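PDB 2W7V: general secretion pathway protein L from Vibrio parahaemolyticus, which probably serves as an inner-membrane component of the type II secretion machinery, its periplasmic domain forming a dimer. Local coordinates for residues 24-29 with 45-50; 64-69 with 82-87. All coordinates share one frame; numbering follows the deposited sequence.

Contact 1: residues 24-29 with 45-50. With EDO (1,2-ethanediol), chain C.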
# COMPACT_ATOMS: atom_id res chain seq x y z
N VAL A 24 1.15 10.30 -13.88
CA VAL A 24 0.82 9.62 -15.14
C VAL A 24 -0.66 9.83 -15.45
O VAL A 24 -1.51 9.35 -14.70
CB VAL A 24 1.14 8.07 -15.06
CG1 VAL A 24 0.71 7.38 -16.31
CG2 VAL A 24 2.65 7.82 -14.79
N LYS A 25 -0.95 10.59 -16.51
CA LYS A 25 -2.33 10.80 -17.01
C LYS A 25 -2.99 9.47 -17.40
O LYS A 25 -2.36 8.60 -18.00
CB LYS A 25 -2.30 11.73 -18.24
CG LYS A 25 -1.64 13.09 -17.96
CD LYS A 25 -1.71 14.09 -19.13
CE LYS A 25 -1.01 15.41 -18.75
NZ LYS A 25 -1.01 16.45 -19.85
N ASP A 26 -4.28 9.32 -17.10
CA ASP A 26 -5.05 8.22 -17.65
C ASP A 26 -4.49 6.89 -17.07
O ASP A 26 -4.48 5.86 -17.75
CB ASP A 26 -5.01 8.28 -19.19
CG ASP A 26 -6.03 7.34 -19.88
OD1 ASP A 26 -6.89 6.77 -19.18
OD2 ASP A 26 -5.97 7.19 -21.13
N LEU A 27 -4.01 6.94 -15.82
CA LEU A 27 -3.63 5.73 -15.10
C LEU A 27 -4.34 5.65 -13.77
O LEU A 27 -4.01 6.36 -12.86
CB LEU A 27 -2.10 5.65 -14.86
CG LEU A 27 -1.55 4.28 -14.42
CD1 LEU A 27 -1.68 3.22 -15.49
CD2 LEU A 27 -0.10 4.33 -13.92
N GLU A 28 -5.27 4.72 -13.64
CA GLU A 28 -6.02 4.55 -12.41
C GLU A 28 -5.48 3.38 -11.64
O GLU A 28 -5.51 2.30 -12.15
CB GLU A 28 -7.45 4.23 -12.83
CG GLU A 28 -8.49 4.70 -11.93
CD GLU A 28 -9.82 4.81 -12.66
OE1 GLU A 28 -9.84 5.41 -13.76
OE2 GLU A 28 -10.81 4.28 -12.14
N ILE A 29 -5.06 3.58 -10.40
CA ILE A 29 -4.66 2.48 -9.49
C ILE A 29 -5.87 1.86 -8.83
O ILE A 29 -6.52 2.48 -8.02
CB ILE A 29 -3.65 2.96 -8.41
CG1 ILE A 29 -2.52 3.73 -9.08
CG2 ILE A 29 -3.07 1.75 -7.58
CD1 ILE A 29 -1.86 3.05 -10.27
N ALA A 45 -3.46 -1.53 -12.11
CA ALA A 45 -3.96 -0.26 -12.66
C ALA A 45 -4.70 -0.49 -13.98
O ALA A 45 -4.66 -1.57 -14.58
CB ALA A 45 -2.79 0.74 -12.84
N ARG A 46 -5.41 0.53 -14.42
CA ARG A 46 -6.11 0.50 -15.71
C ARG A 46 -6.07 1.86 -16.39
O ARG A 46 -5.94 2.90 -15.77
CB ARG A 46 -7.55 0.08 -15.52
CG ARG A 46 -8.29 0.97 -14.57
CD ARG A 46 -9.68 0.52 -14.42
NE ARG A 46 -10.39 1.30 -13.41
CZ ARG A 46 -11.71 1.33 -13.29
NH1 ARG A 46 -12.49 0.68 -14.15
NH2 ARG A 46 -12.27 2.06 -12.32
N SER A 47 -6.22 1.81 -17.71
CA SER A 47 -6.17 2.98 -18.54
C SER A 47 -7.08 2.74 -19.73
O SER A 47 -7.66 1.67 -19.85
CB SER A 47 -4.73 3.16 -19.01
OG SER A 47 -4.57 4.31 -19.81
N SER A 48 -7.21 3.77 -20.57
CA SER A 48 -7.86 3.67 -21.88
C SER A 48 -6.89 3.20 -22.98
O SER A 48 -7.30 2.90 -24.09
CB SER A 48 -8.44 5.04 -22.27
OG SER A 48 -7.42 6.01 -22.44
N ASP A 49 -5.61 3.14 -22.65
CA ASP A 49 -4.57 2.80 -23.61
C ASP A 49 -3.33 2.21 -22.96
O ASP A 49 -3.21 2.23 -21.75
CB ASP A 49 -4.19 4.07 -24.37
CG ASP A 49 -3.30 3.80 -25.56
OD1 ASP A 49 -3.54 2.81 -26.31
OD2 ASP A 49 -2.34 4.58 -25.71
N PHE A 50 -2.40 1.71 -23.75
CA PHE A 50 -1.14 1.13 -23.24
C PHE A 50 -0.08 2.17 -22.79
O PHE A 50 0.78 1.89 -21.94
CB PHE A 50 -0.53 0.22 -24.31
CG PHE A 50 0.14 0.95 -25.46
CD1 PHE A 50 1.50 1.29 -25.40
CD2 PHE A 50 -0.57 1.28 -26.59
CE1 PHE A 50 2.09 1.95 -26.41
CE2 PHE A 50 0.05 1.94 -27.64
CZ PHE A 50 1.36 2.28 -27.55
C1 EDO C . -3.66 10.13 -12.89
O1 EDO C . -2.81 11.24 -12.70
C2 EDO C . -3.39 9.17 -11.74
O2 EDO C . -2.32 8.28 -11.97

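Contact 2: residues 64-69 with 82-87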
# COMPACT_ATOMS: atom_id res chain seq x y z
N PHE A 64 13.03 1.85 -8.56
CA PHE A 64 12.65 0.47 -8.24
C PHE A 64 13.10 -0.52 -9.30
O PHE A 64 13.28 -0.16 -10.45
CB PHE A 64 11.12 0.35 -8.07
CG PHE A 64 10.56 1.18 -6.94
CD1 PHE A 64 10.74 0.81 -5.63
CD2 PHE A 64 9.87 2.35 -7.20
CE1 PHE A 64 10.23 1.58 -4.60
CE2 PHE A 64 9.36 3.12 -6.19
CZ PHE A 64 9.54 2.74 -4.88
N ASN A 65 13.29 -1.78 -8.89
CA ASN A 65 13.27 -2.92 -9.79
C ASN A 65 11.78 -3.16 -10.18
O ASN A 65 10.96 -3.51 -9.35
CB ASN A 65 13.91 -4.13 -9.07
CG ASN A 65 14.13 -5.35 -9.98
OD1 ASN A 65 13.50 -5.51 -11.03
ND2 ASN A 65 15.03 -6.23 -9.55
N VAL A 66 11.43 -2.93 -11.45
CA VAL A 66 10.04 -3.04 -11.95
C VAL A 66 9.92 -4.21 -12.92
O VAL A 66 10.76 -4.37 -13.81
CB VAL A 66 9.59 -1.75 -12.73
CG1 VAL A 66 8.06 -1.70 -12.92
CG2 VAL A 66 10.00 -0.50 -11.99
N GLU A 67 8.88 -5.02 -12.74
CA GLU A 67 8.42 -5.95 -13.74
C GLU A 67 6.98 -5.59 -14.12
O GLU A 67 6.12 -5.44 -13.28
CB GLU A 67 8.47 -7.37 -13.21
CG GLU A 67 9.83 -7.75 -12.64
CD GLU A 67 9.82 -9.13 -12.05
OE1 GLU A 67 9.70 -10.09 -12.86
OE2 GLU A 67 9.89 -9.25 -10.78
N GLN A 68 6.74 -5.40 -15.40
CA GLN A 68 5.39 -5.17 -15.85
C GLN A 68 4.71 -6.51 -16.06
O GLN A 68 5.34 -7.39 -16.54
CB GLN A 68 5.43 -4.36 -17.15
CG GLN A 68 4.08 -3.76 -17.53
CD GLN A 68 4.24 -2.74 -18.58
OE1 GLN A 68 5.08 -1.85 -18.46
NE2 GLN A 68 3.43 -2.82 -19.61
N GLY A 69 3.46 -6.66 -15.65
CA GLY A 69 2.72 -7.89 -15.94
C GLY A 69 2.11 -7.80 -17.34
O GLY A 69 2.31 -6.81 -18.04
N PHE A 82 2.12 -4.25 -12.04
CA PHE A 82 3.53 -4.04 -11.82
C PHE A 82 3.89 -4.72 -10.52
O PHE A 82 3.12 -4.69 -9.58
CB PHE A 82 3.81 -2.56 -11.63
CG PHE A 82 3.60 -1.74 -12.84
CD1 PHE A 82 4.46 -1.83 -13.89
CD2 PHE A 82 2.53 -0.85 -12.91
CE1 PHE A 82 4.26 -1.09 -15.01
CE2 PHE A 82 2.34 -0.08 -14.07
CZ PHE A 82 3.19 -0.21 -15.10
N VAL A 83 5.08 -5.30 -10.49
CA VAL A 83 5.72 -5.77 -9.28
C VAL A 83 6.97 -4.93 -9.07
O VAL A 83 7.77 -4.79 -9.96
CB VAL A 83 6.10 -7.26 -9.40
CG1 VAL A 83 6.78 -7.71 -8.14
CG2 VAL A 83 4.83 -8.09 -9.63
N LEU A 84 7.08 -4.32 -7.89
CA LEU A 84 8.24 -3.54 -7.51
C LEU A 84 9.02 -4.27 -6.43
O LEU A 84 8.43 -4.78 -5.48
CB LEU A 84 7.81 -2.19 -6.91
CG LEU A 84 6.80 -1.35 -7.67
CD1 LEU A 84 6.56 0.01 -6.95
CD2 LEU A 84 7.24 -1.15 -9.10
N LYS A 85 10.33 -4.26 -6.57
CA LYS A 85 11.28 -4.67 -5.55
C LYS A 85 12.33 -3.57 -5.42
O LYS A 85 12.43 -2.67 -6.27
CB LYS A 85 11.95 -5.98 -5.96
CG LYS A 85 10.97 -7.12 -6.25
CD LYS A 85 11.62 -8.24 -7.10
CE LYS A 85 10.54 -9.19 -7.65
NZ LYS A 85 11.08 -10.42 -8.27
N ARG A 86 13.12 -3.63 -4.36
CA ARG A 86 14.13 -2.58 -4.09
C ARG A 86 15.20 -2.46 -5.22
O ARG A 86 15.65 -3.47 -5.71
CB ARG A 86 14.83 -2.86 -2.75
CG ARG A 86 13.92 -2.76 -1.52
CD ARG A 86 14.62 -2.13 -0.31
NE ARG A 86 15.47 -3.08 0.38
CZ ARG A 86 16.56 -2.77 1.09
NH1 ARG A 86 16.99 -1.51 1.22
NH2 ARG A 86 17.23 -3.75 1.69
N GLN A 87 15.52 -1.20 -5.60
CA GLN A 87 16.65 -0.75 -6.50
C GLN A 87 16.22 -0.07 -7.84
O GLN A 87 17.02 0.67 -8.49
CB GLN A 87 17.67 -1.85 -6.78
CG GLN A 87 18.58 -2.19 -5.62
CD GLN A 87 19.49 -3.34 -5.99
OE1 GLN A 87 19.01 -4.41 -6.39
NE2 GLN A 87 20.81 -3.14 -5.89

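Contact 1: residues 24-29 with 45-50
Residues 26-29 and 45-49 run antiparallel at the open end of the hairpin of strands 28-35 and 40-47. Glu-28 and Arg-46 form a hydrogen-bonded pair: Glu-28 N points almost straight at Arg-46 O (2.9 Å, 175° at the hydrogen), and Arg-46 N returns a more bent bond to Glu-28 O. Their side chains lie alongside each other on one face of the sheet. With CG in the crowded position between backbone N and carbonyl carbon (chi1 58°) and an extended chain beyond, Arg-46 brings NH2 to 2.7 Å from Glu-28 OE2; the charges make a salt bridge, but the hydrogen bond within it is bent and weak, and the carboxylate and guanidinium planes stand 66° apart. On the other face, Ala-45 CB meets Ile-29 CD1 at 3.6 Å and Leu-27 CD1 at 3.8 Å. Beyond the pairing, Ser-47 OG, anti to its backbone N, donates to Asp-26 O (2.6 Å), nearly along the C=O axis, and accepts from Asp-49 N in an ST turn. One hydroxyl thus ties the type II turn Val-24 to Leu-27 to the exit of the strand, where Asp-26 OD1 also takes a weak bond from Ser-48 N. Leu-27 and Ser-47 pack against helix 51-61, Ala-45 and Ser-47 bond through their backbones to strand 78-86, and Glu-28, Ile-29 and Arg-46 touch the second subunit.

Contact 2: residues 64-69 with 82-87
Four main-chain hydrogen bonds join strands 64-68 and 82-86 of an antiparallel beta hairpin, two each from the hydrogen-bonded pairs Asn-65 with Lys-85 and Glu-67 with Val-83. Three lie in the plane of the accepting carbonyl; the exception is Asn-65 N, which approaches Lys-85 O from above that plane in a bent bond (2.9 Å, 137° at the hydrogen). On the face bearing Val-66, Leu-84 and Phe-82, Val-66 lies side by side with both neighbours, pointing the same way. Its CG1, anti to the backbone N (chi1 -165°), is 3.7 Å from Phe-82 CD1 and 3.9 Å from Leu-84 CD2. The other Leu-84 methyl, CD1, lies over one face of the Phe-64 ring in a CH-pi contact, 4.1 Å from the centroid, while Lys-85 O approaches that ring at its edge. On the reverse face the extended side chains of Lys-85 and Glu-67 cross obliquely, Lys-85 NZ lying 3.0 Å from Glu-67 OE2 on its syn lone pair. The Gln-68 chain runs alongside Phe-82, its amide turned 77° from the ring and its OE1 held by Arg-57 of helix 51-61. That helix also covers Val-66 and Phe-82, whereas Leu-17 of helix 17-22 backs Phe-64 and Leu-84. The apolar face thus joins the core beneath the helices, while the salt bridge adds a more exposed cross-strand tie, off the backbone register.

Both segments of contact 1 precede those of contact 2 in sequence, so the two hairpins follow in series along the chain, with helix 51-61 between them. Their centres are about 17 Å apart, on opposite sides of the centre of the chain, and the nearest atoms stay about 5 Å from each other without touching. Both belong to one four-stranded antiparallel sheet, ordered 28-35, 40-47, 78-86, 64-73; the inner strands 40-47 and 78-86 join the hairpins, and each contact pairs an inner strand with an outermost one. Helix 51-61 packs on side chains from both. Contact 1 alone reaches the second subunit, which places it nearer the dimer interface of this periplasmic domain.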